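Local structure of glutamyl-tRNA synthetase (Methanothermobacter thermautotrophicus, 3AII) at residues R88-V93 and R125-R130; R249-M254 and R300-Y305; G535-D540 and M546-A551. The protein catalyses the ATP-dependent attachment of glutamate to tRNA and, as a non-discriminating enzyme, probably charges tRNA(Gln) as well as tRNA(Glu). One frame throughout, in Å; residues are numbered along the deposited sequence.

No element is shared among the three contacts, which follow one another along the chain. Interactions 1 and 2 belong to the catalytic part, their nearest atoms about 9 Å apart; interaction 3 lies across the chain's centre from both, about 49 Å from interaction 2 between centres. Interaction 1 is partly buried and rests on one tyrosine just past a helix end, its hydroxyl taking a backbone hydrogen bond and its ring meeting aliphatic groups; the same segment binds calcium through a backbone carbonyl. Interaction 2 is buried and small, an indole pressed against a helix with a weak hydrogen bond. Interaction 3, also buried, has the largest interface: paired backbones, hydrophobic and aromatic groups, and an arginine-aspartate salt bridge along one strand.

Interaction 1 of 3, residues R88-V93 and R125-R130; sequences RELAGV and RKYDGR. With CA (calcium ion), chain E.
Helix 111-126, which starts within the predicted HIGH region, ends at a Schellman motif, and there Tyr127 reaches across to Leu90 in the loop ahead of strand 98-101. The bond is direct: Leu90 N donates to Tyr127 OH over 2.7 Å, with an N-H...O angle of 161°. A chi1 of -73° sets the tyrosine CG opposite its own carbonyl carbon, and the ring extends from the helix end toward the loop. Two aliphatic branches meet its two ortho-to-hydroxyl carbons: Leu90 CD2 lies 3.4 Å from Tyr127 CE1, and Val93 CG2 lies 3.9 Å from Tyr127 CE2. Glu89 CA is close as well, 3.2 Å from Tyr127 OH. Replacing the tyrosine by a phenylalanine would probably leave the Leu90 N-H without this acceptor and remove the oxygen that lies against Glu89.

The chain then turns out of the helix at Asp128, whose positive phi and N-H bond to Arg125 O (3.1 Å) mark the C-prime position of the motif. Gly129 O binds the calcium ion at 2.4 Å, alongside four waters and one further ligand from elsewhere in the structure, and Asp128 OD2 accepts a hydrogen bond from one of these waters, water 2, at 2.8 Å. Arg130 pairs with Val97 and Leu99, completing the beta-alpha-beta crossover characteristic of the Rossmann fold in class I synthetases.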
loop_
_atom_site.group_PDB
_atom_site.type_symbol
_atom_site.label_atom_id
_atom_site.label_comp_id
_atom_site.label_asym_id
_atom_site.label_seq_id
_atom_site.Cartn_x
_atom_site.Cartn_y
_atom_site.Cartn_z
ATOM N N ARG A 88 19.556 -5.476 -10.672
ATOM C CA ARG A 88 20.256 -5.783 -11.913
ATOM C C ARG A 88 20.458 -4.509 -12.723
ATOM O O ARG A 88 19.673 -3.566 -12.612
ATOM C CB ARG A 88 19.460 -6.787 -12.746
ATOM C CG ARG A 88 18.604 -6.132 -13.822
ATOM C CD ARG A 88 17.903 -7.151 -14.705
ATOM N NE ARG A 88 18.836 -8.107 -15.291
ATOM C CZ ARG A 88 18.527 -8.947 -16.273
ATOM N NH1 ARG A 88 17.305 -8.943 -16.792
ATOM N NH2 ARG A 88 19.441 -9.787 -16.744
ATOM N N GLU A 89 21.502 -4.479 -13.547
ATOM C CA GLU A 89 21.763 -3.306 -14.383
ATOM C C GLU A 89 20.705 -3.127 -15.469
ATOM O O GLU A 89 20.169 -4.094 -16.011
ATOM C CB GLU A 89 23.165 -3.369 -15.008
ATOM C CG GLU A 89 24.278 -3.461 -13.975
ATOM C CD GLU A 89 25.693 -3.497 -14.582
ATOM O OE1 GLU A 89 25.856 -3.790 -15.784
ATOM O OE2 GLU A 89 26.666 -3.256 -13.818
ATOM N N LEU A 90 20.409 -1.869 -15.771
ATOM C CA LEU A 90 19.501 -1.513 -16.853
ATOM C C LEU A 90 20.211 -1.683 -18.191
ATOM O O LEU A 90 21.425 -1.508 -18.287
ATOM C CB LEU A 90 19.025 -0.066 -16.695
ATOM C CG LEU A 90 17.711 0.176 -15.936
ATOM C CD1 LEU A 90 17.291 -1.027 -15.120
ATOM C CD2 LEU A 90 17.763 1.434 -15.071
ATOM N N ALA A 91 19.450 -2.023 -19.226
ATOM C CA ALA A 91 20.010 -2.188 -20.567
ATOM C C ALA A 91 19.921 -0.895 -21.359
ATOM O O ALA A 91 19.089 -0.036 -21.077
ATOM C CB ALA A 91 19.302 -3.287 -21.308
ATOM N N GLY A 92 20.766 -0.772 -22.372
ATOM C CA GLY A 92 20.685 0.334 -23.304
ATOM C C GLY A 92 20.778 1.718 -22.702
ATOM O O GLY A 92 20.315 2.680 -23.316
ATOM N N VAL A 93 21.370 1.831 -21.515
ATOM C CA VAL A 93 21.619 3.140 -20.917
ATOM C C VAL A 93 22.528 3.975 -21.817
ATOM O O VAL A 93 23.684 3.628 -22.039
ATOM C CB VAL A 93 22.279 3.024 -19.527
ATOM C CG1 VAL A 93 22.785 4.388 -19.055
ATOM C CG2 VAL A 93 21.303 2.442 -18.527
ATOM N N ARG A 125 18.043 6.573 -8.288
ATOM C CA ARG A 125 19.178 6.833 -7.401
ATOM C C ARG A 125 20.440 6.178 -7.948
ATOM O O ARG A 125 21.470 6.829 -8.118
ATOM C CB ARG A 125 18.908 6.307 -5.994
ATOM C CG ARG A 125 18.003 7.192 -5.159
ATOM C CD ARG A 125 18.372 7.095 -3.681
ATOM N NE ARG A 125 18.449 5.708 -3.232
ATOM C CZ ARG A 125 18.013 5.276 -2.054
ATOM N NH1 ARG A 125 18.123 3.993 -1.738
ATOM N NH2 ARG A 125 17.464 6.124 -1.194
ATOM N N LYS A 126 20.332 4.885 -8.227
ATOM C CA LYS A 126 21.444 4.107 -8.769
ATOM C C LYS A 126 22.092 4.768 -9.991
ATOM O O LYS A 126 23.319 4.835 -10.088
ATOM C CB LYS A 126 20.955 2.704 -9.134
ATOM C CG LYS A 126 22.032 1.746 -9.625
ATOM C CD LYS A 126 21.397 0.450 -10.123
ATOM C CE LYS A 126 22.292 -0.757 -9.881
ATOM N NZ LYS A 126 23.618 -0.621 -10.534
ATOM N N TYR A 127 21.274 5.258 -10.922
ATOM C CA TYR A 127 21.781 5.828 -12.171
ATOM C C TYR A 127 21.883 7.354 -12.181
ATOM O O TYR A 127 22.143 7.952 -13.225
ATOM C CB TYR A 127 20.945 5.344 -13.362
ATOM C CG TYR A 127 21.223 3.904 -13.689
ATOM C CD1 TYR A 127 20.469 2.891 -13.128
ATOM C CD2 TYR A 127 22.277 3.554 -14.525
ATOM C CE1 TYR A 127 20.735 1.564 -13.402
ATOM C CE2 TYR A 127 22.552 2.233 -14.806
ATOM C CZ TYR A 127 21.780 1.242 -14.238
ATOM O OH TYR A 127 22.042 -0.079 -14.514
ATOM N N ASP A 128 21.687 7.971 -11.018
ATOM C CA ASP A 128 21.754 9.421 -10.904
ATOM C C ASP A 128 20.813 10.057 -11.930
ATOM O O ASP A 128 21.132 11.078 -12.540
ATOM C CB ASP A 128 23.191 9.906 -11.137
ATOM C CG ASP A 128 23.396 11.358 -10.727
ATOM O OD1 ASP A 128 24.308 12.010 -11.285
ATOM O OD2 ASP A 128 22.652 11.847 -9.848
ATOM N N GLY A 129 19.650 9.440 -12.121
ATOM C CA GLY A 129 18.705 9.922 -13.120
ATOM C C GLY A 129 17.525 10.667 -12.510
ATOM O O GLY A 129 17.584 11.118 -11.374
ATOM N N ARG A 130 16.444 10.793 -13.272
ATOM C CA ARG A 130 15.258 11.484 -12.784
ATOM C C ARG A 130 14.073 10.545 -12.673
ATOM O O ARG A 130 14.010 9.532 -13.363
ATOM C CB ARG A 130 14.913 12.668 -13.691
ATOM C CG ARG A 130 15.865 13.844 -13.484
ATOM C CD ARG A 130 15.458 15.054 -14.310
ATOM N NE ARG A 130 15.315 14.701 -15.706
ATOM C CZ ARG A 130 14.187 14.790 -16.393
ATOM N NH1 ARG A 130 13.084 15.256 -15.821
ATOM N NH2 ARG A 130 14.170 14.431 -17.662
HETATM CA CA CA E . 18.118 12.092 -9.201
HETATM O O HOH W 1 19.684 10.288 -8.880
HETATM O O HOH W 2 20.219 13.144 -9.944
HETATM O O HOH W 3 18.114 13.021 -7.187
HETATM O O HOH W 4 17.432 14.339 -10.249
#

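Interaction 2 of 3, residues R249-M254 and R300-Y305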
loop_
_atom_site.group_PDB
_atom_site.type_symbol
_atom_site.label_atom_id
_atom_site.label_comp_id
_atom_site.label_asym_id
_atom_site.label_seq_id
_atom_site.Cartn_x
_atom_site.Cartn_y
_atom_site.Cartn_z
ATOM N N ARG A 249 -4.974 -6.215 -32.421
ATOM C CA ARG A 249 -5.500 -5.823 -33.726
ATOM C C ARG A 249 -6.278 -4.503 -33.688
ATOM O O ARG A 249 -7.330 -4.409 -33.057
ATOM C CB ARG A 249 -6.387 -6.935 -34.294
ATOM C CG ARG A 249 -5.629 -8.214 -34.623
ATOM C CD ARG A 249 -6.574 -9.291 -35.135
ATOM N NE ARG A 249 -5.890 -10.575 -35.261
ATOM C CZ ARG A 249 -6.425 -11.654 -35.823
ATOM N NH1 ARG A 249 -7.657 -11.607 -36.315
ATOM N NH2 ARG A 249 -5.724 -12.779 -35.894
ATOM N N ASP A 250 -5.741 -3.489 -34.361
ATOM C CA ASP A 250 -6.336 -2.145 -34.410
ATOM C C ASP A 250 -6.995 -1.684 -33.103
ATOM O O ASP A 250 -8.191 -1.387 -33.058
ATOM C CB ASP A 250 -7.322 -2.018 -35.574
ATOM C CG ASP A 250 -6.626 -2.010 -36.935
ATOM O OD1 ASP A 250 -5.432 -2.377 -37.001
ATOM O OD2 ASP A 250 -7.269 -1.620 -37.924
ATOM N N TRP A 251 -6.191 -1.588 -32.052
ATOM C CA TRP A 251 -6.700 -1.264 -30.731
ATOM C C TRP A 251 -7.142 0.198 -30.612
ATOM O O TRP A 251 -6.687 1.069 -31.364
ATOM C CB TRP A 251 -5.659 -1.632 -29.664
ATOM C CG TRP A 251 -4.307 -0.981 -29.820
ATOM C CD1 TRP A 251 -3.225 -1.467 -30.509
ATOM C CD2 TRP A 251 -3.877 0.250 -29.218
ATOM N NE1 TRP A 251 -2.164 -0.590 -30.402
ATOM C CE2 TRP A 251 -2.536 0.463 -29.606
ATOM C CE3 TRP A 251 -4.500 1.189 -28.388
ATOM C CZ2 TRP A 251 -1.803 1.584 -29.191
ATOM C CZ3 TRP A 251 -3.773 2.307 -27.980
ATOM C CH2 TRP A 251 -2.440 2.497 -28.387
ATOM N N VAL A 252 -8.033 0.452 -29.659
ATOM C CA VAL A 252 -8.656 1.764 -29.485
ATOM C C VAL A 252 -7.785 2.747 -28.700
ATOM O O VAL A 252 -7.357 2.462 -27.576
ATOM C CB VAL A 252 -10.009 1.624 -28.763
ATOM C CG1 VAL A 252 -10.596 2.984 -28.447
ATOM C CG2 VAL A 252 -10.971 0.820 -29.613
ATOM N N SER A 253 -7.533 3.910 -29.299
ATOM C CA SER A 253 -6.730 4.951 -28.660
ATOM C C SER A 253 -7.550 6.082 -28.059
ATOM O O SER A 253 -7.081 6.757 -27.142
ATOM C CB SER A 253 -5.710 5.535 -29.641
ATOM O OG SER A 253 -6.349 6.146 -30.758
ATOM N N MET A 254 -8.749 6.323 -28.588
ATOM C CA MET A 254 -9.615 7.408 -28.089
ATOM C C MET A 254 -11.062 6.960 -28.056
ATOM O O MET A 254 -11.526 6.317 -29.003
ATOM C CB MET A 254 -9.570 8.636 -29.011
ATOM C CG MET A 254 -8.321 9.454 -29.010
ATOM S SD MET A 254 -8.236 10.416 -27.460
ATOM C CE MET A 254 -6.785 11.428 -27.724
ATOM N N ARG A 300 2.990 -3.388 -24.021
ATOM C CA ARG A 300 4.182 -3.015 -24.780
ATOM C C ARG A 300 3.987 -3.258 -26.282
ATOM O O ARG A 300 4.302 -2.404 -27.109
ATOM C CB ARG A 300 5.416 -3.776 -24.289
ATOM C CG ARG A 300 6.604 -3.689 -25.243
ATOM C CD ARG A 300 7.831 -4.426 -24.708
ATOM N NE ARG A 300 8.846 -4.617 -25.747
ATOM C CZ ARG A 300 10.105 -4.972 -25.513
ATOM N NH1 ARG A 300 10.528 -5.176 -24.271
ATOM N NH2 ARG A 300 10.951 -5.119 -26.525
ATOM N N GLU A 301 3.482 -4.437 -26.629
ATOM C CA GLU A 301 3.245 -4.771 -28.027
ATOM C C GLU A 301 2.290 -3.780 -28.698
ATOM O O GLU A 301 2.471 -3.417 -29.851
ATOM C CB GLU A 301 2.678 -6.188 -28.147
ATOM C CG GLU A 301 3.663 -7.297 -27.845
ATOM C CD GLU A 301 3.015 -8.667 -27.915
ATOM O OE1 GLU A 301 2.813 -9.177 -29.038
ATOM O OE2 GLU A 301 2.700 -9.232 -26.844
ATOM N N LYS A 302 1.264 -3.352 -27.970
ATOM C CA LYS A 302 0.312 -2.389 -28.521
ATOM C C LYS A 302 0.972 -1.032 -28.752
ATOM O O LYS A 302 0.825 -0.424 -29.813
ATOM C CB LYS A 302 -0.891 -2.241 -27.585
ATOM C CG LYS A 302 -1.713 -3.512 -27.443
ATOM C CD LYS A 302 -2.823 -3.325 -26.420
ATOM C CE LYS A 302 -3.730 -4.542 -26.365
ATOM N NZ LYS A 302 -4.739 -4.421 -25.274
ATOM N N GLN A 303 1.699 -0.555 -27.744
ATOM C CA GLN A 303 2.334 0.755 -27.835
ATOM C C GLN A 303 3.411 0.833 -28.909
ATOM O O GLN A 303 3.603 1.874 -29.541
ATOM C CB GLN A 303 2.923 1.133 -26.479
ATOM C CG GLN A 303 1.877 1.204 -25.377
ATOM C CD GLN A 303 2.480 1.527 -24.025
ATOM O OE1 GLN A 303 1.881 1.247 -22.986
ATOM N NE2 GLN A 303 3.671 2.113 -24.032
ATOM N N GLU A 304 4.119 -0.270 -29.118
ATOM C CA GLU A 304 5.156 -0.307 -30.146
ATOM C C GLU A 304 4.668 0.219 -31.508
ATOM O O GLU A 304 5.404 0.904 -32.214
ATOM C CB GLU A 304 5.742 -1.719 -30.260
ATOM C CG GLU A 304 6.647 -2.088 -29.093
ATOM C CD GLU A 304 7.099 -3.538 -29.116
ATOM O OE1 GLU A 304 6.633 -4.309 -29.986
ATOM O OE2 GLU A 304 7.923 -3.907 -28.252
ATOM N N TYR A 305 3.410 -0.055 -31.854
ATOM C CA TYR A 305 2.839 0.427 -33.115
ATOM C C TYR A 305 2.724 1.941 -33.178
ATOM O O TYR A 305 2.895 2.548 -34.231
ATOM C CB TYR A 305 1.465 -0.199 -33.367
ATOM C CG TYR A 305 1.543 -1.654 -33.750
ATOM C CD1 TYR A 305 1.395 -2.653 -32.794
ATOM C CD2 TYR A 305 1.766 -2.030 -35.065
ATOM C CE1 TYR A 305 1.478 -3.985 -33.140
ATOM C CE2 TYR A 305 1.846 -3.359 -35.416
ATOM C CZ TYR A 305 1.704 -4.328 -34.456
ATOM O OH TYR A 305 1.785 -5.651 -34.810
#
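Trp251 and Lys302 are the closest backbone pair, their CA atoms 7.4 Å apart, where residues 249-254 run from a turn into strand 252-256 and residues 300-305 form a length of helix 299-310. The strand belongs to an antiparallel sheet of the catalytic domain, between strands 234-237 and 270-272, and a classic beta bulge sets two of its residues, Ser253 and Met254, opposite the single Val235. At the edge of this sheet, strand 188-191 carries Cys191, a zinc ligand; the Trp251 side chain lies about 13 Å from the metal.

The indole crosses from sheet to helix. A chi1 of 57° places Trp251 CG between its backbone N and carbonyl carbon, and from there the ring lies against the side of the helix. Lys302 CB sits over one face, 3.7 Å from the centroid of the five-membered ring and 21° off its normal, a CH-pi contact. The lysine chain continues extended past the pyrrole rim, with Lys302 CG 4.0 Å from Trp251 CD1, and its ammonium end leads away. Meanwhile Trp251 NE1 gives Lys302 O a weak hydrogen bond of 3.1 Å, bent to 126° at the hydrogen. The same carbonyl accepts a second weak bond, from Tyr305 N at 3.3 Å, so it is approached both by the indole and by an amide of its own helix. Lys302 O lies beyond the rim of the indole, close to its plane, 3.4 Å from Trp251 CZ2.

Asn275 of helix 274-284 touches both Trp251 and Lys302 and binds Gln303 OE1, bringing another helix into the junction. One turn of helix 299-310 is bridged by a salt link in which Arg300 NE, with its partner in the guanidinium plane, meets Glu304 OE2 at 2.8 Å.

Interaction 3 of 3, residues G535-D540 and M546-A551; sequences GFARLD and MVFYYA
Leu539 lays a methyl squarely over the ring of Phe548: CD1 stands 3.9 Å from the ring centroid and 13° off its normal, a CH-pi contact above the middle of the face. With chi1 at -178° the leucine CG lies opposite its backbone N, and the chain leans across to the partner strand, where CD1 also meets Met546 CB at 3.9 Å. On the same face of the sheet Ala537 CB packs against Phe548 CB, also at 3.9 Å.

The neighbouring aromatics are turned differently. Phe536 O lies over one face of the Tyr550 ring, toward its rim, while Gly535 CA approaches obliquely, 3.6 Å from Tyr550 CE1; a beta carbon at this glycine would collide with the ring, and its backbone angles disfavour any side chain. The Tyr550 hydroxyl is hydrogen-bonded to Phe534 O. Tyr549, on the face opposite to Phe548, meets Asp540, with Asp540 CB 3.6 Å from Tyr549 CD2 and the carboxylate and ring planes 52° apart.

These residues belong to the antiparallel hairpin of strands 535-541 and 546-552, in the C-terminal beta-barrel region of the anticodon-binding part, as in GlnRS-like enzymes. Arg538 and Tyr549 form a hydrogen-bonded pair, Tyr549 N to Arg538 O at 2.8 Å and Arg538 N to Tyr549 O at 2.9 Å, while Ala537-Tyr550 and Leu539-Phe548 are non-hydrogen-bonded pairs on either side of it.

Along strand 535-541, Arg538 NH2 reaches the anti lone pair of Asp540 OD2 at 3.0 Å, almost straight and within the guanidinium plane. Each charge has a further partner, Asp526 for the arginine and Arg360 for the aspartate.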
loop_
_atom_site.group_PDB
_atom_site.type_symbol
_atom_site.label_atom_id
_atom_site.label_comp_id
_atom_site.label_asym_id
_atom_site.label_seq_id
_atom_site.Cartn_x
_atom_site.Cartn_y
_atom_site.Cartn_z
ATOM N N GLY A 535 2.245 -8.258 21.515
ATOM C CA GLY A 535 2.670 -7.850 20.186
ATOM C C GLY A 535 3.172 -6.417 20.136
ATOM O O GLY A 535 3.070 -5.689 21.118
ATOM N N PHE A 536 3.707 -6.016 18.987
ATOM C CA PHE A 536 4.092 -4.621 18.777
ATOM C C PHE A 536 2.863 -3.844 18.344
ATOM O O PHE A 536 1.990 -4.394 17.669
ATOM C CB PHE A 536 5.167 -4.522 17.705
ATOM C CG PHE A 536 6.472 -5.141 18.112
ATOM C CD1 PHE A 536 7.439 -4.384 18.736
ATOM C CD2 PHE A 536 6.719 -6.486 17.885
ATOM C CE1 PHE A 536 8.644 -4.948 19.112
ATOM C CE2 PHE A 536 7.918 -7.059 18.267
ATOM C CZ PHE A 536 8.882 -6.287 18.879
ATOM N N ALA A 537 2.781 -2.576 18.743
ATOM C CA ALA A 537 1.606 -1.767 18.412
ATOM C C ALA A 537 1.931 -0.286 18.458
ATOM O O ALA A 537 2.780 0.146 19.232
ATOM C CB ALA A 537 0.454 -2.077 19.388
ATOM N N ARG A 538 1.225 0.492 17.646
ATOM C CA ARG A 538 1.424 1.935 17.632
ATOM C C ARG A 538 0.321 2.609 18.443
ATOM O O ARG A 538 -0.856 2.263 18.303
ATOM C CB ARG A 538 1.397 2.442 16.184
ATOM C CG ARG A 538 1.421 3.957 16.081
ATOM C CD ARG A 538 1.364 4.442 14.604
ATOM N NE ARG A 538 0.900 5.830 14.604
ATOM C CZ ARG A 538 -0.377 6.179 14.718
ATOM N NH1 ARG A 538 -0.710 7.458 14.768
ATOM N NH2 ARG A 538 -1.325 5.250 14.784
ATOM N N LEU A 539 0.699 3.575 19.279
ATOM C CA LEU A 539 -0.286 4.363 20.021
ATOM C C LEU A 539 -0.977 5.361 19.080
ATOM O O LEU A 539 -0.333 6.240 18.489
ATOM C CB LEU A 539 0.358 5.112 21.188
ATOM C CG LEU A 539 -0.655 5.919 22.016
ATOM C CD1 LEU A 539 -1.673 4.997 22.691
ATOM C CD2 LEU A 539 0.053 6.777 23.075
ATOM N N ASP A 540 -2.290 5.214 18.957
ATOM C CA ASP A 540 -3.073 5.970 17.972
ATOM C C ASP A 540 -3.795 7.144 18.623
ATOM O O ASP A 540 -3.966 8.206 18.016
ATOM C CB ASP A 540 -4.073 5.040 17.285
ATOM C CG ASP A 540 -4.806 5.717 16.139
ATOM O OD1 ASP A 540 -6.011 5.995 16.304
ATOM O OD2 ASP A 540 -4.177 5.987 15.090
ATOM N N MET A 546 -6.061 4.825 26.518
ATOM C CA MET A 546 -5.154 4.675 25.385
ATOM C C MET A 546 -5.693 3.692 24.346
ATOM O O MET A 546 -6.212 2.626 24.677
ATOM C CB MET A 546 -3.795 4.190 25.889
ATOM C CG MET A 546 -2.960 5.270 26.516
ATOM S SD MET A 546 -1.527 4.512 27.315
ATOM C CE MET A 546 -2.071 4.451 29.008
ATOM N N VAL A 547 -5.556 4.050 23.078
ATOM C CA VAL A 547 -5.905 3.133 22.002
ATOM C C VAL A 547 -4.686 2.864 21.123
ATOM O O VAL A 547 -4.111 3.790 20.564
ATOM C CB VAL A 547 -7.033 3.703 21.143
ATOM C CG1 VAL A 547 -7.390 2.728 20.042
ATOM C CG2 VAL A 547 -8.245 4.009 22.025
ATOM N N PHE A 548 -4.301 1.593 21.021
ATOM C CA PHE A 548 -3.194 1.172 20.168
ATOM C C PHE A 548 -3.741 0.455 18.955
ATOM O O PHE A 548 -4.812 -0.159 19.023
ATOM C CB PHE A 548 -2.304 0.157 20.900
ATOM C CG PHE A 548 -1.612 0.706 22.118
ATOM C CD1 PHE A 548 -2.233 0.675 23.353
ATOM C CD2 PHE A 548 -0.329 1.229 22.025
ATOM C CE1 PHE A 548 -1.595 1.166 24.488
ATOM C CE2 PHE A 548 0.317 1.727 23.148
ATOM C CZ PHE A 548 -0.317 1.696 24.385
ATOM N N TYR A 549 -2.986 0.509 17.862
ATOM C CA TYR A 549 -3.226 -0.324 16.687
ATOM C C TYR A 549 -2.142 -1.399 16.565
ATOM O O TYR A 549 -0.951 -1.099 16.533
ATOM C CB TYR A 549 -3.320 0.541 15.412
ATOM C CG TYR A 549 -4.719 1.065 15.190
ATOM C CD1 TYR A 549 -5.461 0.686 14.074
ATOM C CD2 TYR A 549 -5.315 1.903 16.120
ATOM C CE1 TYR A 549 -6.758 1.142 13.894
ATOM C CE2 TYR A 549 -6.607 2.365 15.950
ATOM C CZ TYR A 549 -7.325 1.973 14.833
ATOM O OH TYR A 549 -8.618 2.428 14.662
ATOM N N TYR A 550 -2.572 -2.660 16.500
ATOM C CA TYR A 550 -1.671 -3.809 16.473
ATOM C C TYR A 550 -0.898 -3.949 15.172
ATOM O O TYR A 550 -1.474 -3.901 14.077
ATOM C CB TYR A 550 -2.487 -5.076 16.713
ATOM C CG TYR A 550 -1.700 -6.318 17.076
ATOM C CD1 TYR A 550 -1.329 -6.558 18.397
ATOM C CD2 TYR A 550 -1.363 -7.271 16.112
ATOM C CE1 TYR A 550 -0.628 -7.701 18.745
ATOM C CE2 TYR A 550 -0.672 -8.429 16.460
ATOM C CZ TYR A 550 -0.309 -8.633 17.781
ATOM O OH TYR A 550 0.385 -9.770 18.154
ATOM N N ALA A 551 0.412 -4.138 15.282
ATOM C CA ALA A 551 1.223 -4.417 14.108
ATOM C C ALA A 551 1.342 -5.921 13.906
ATOM O O ALA A 551 0.768 -6.474 12.965
ATOM C CB ALA A 551 2.611 -3.783 14.240
#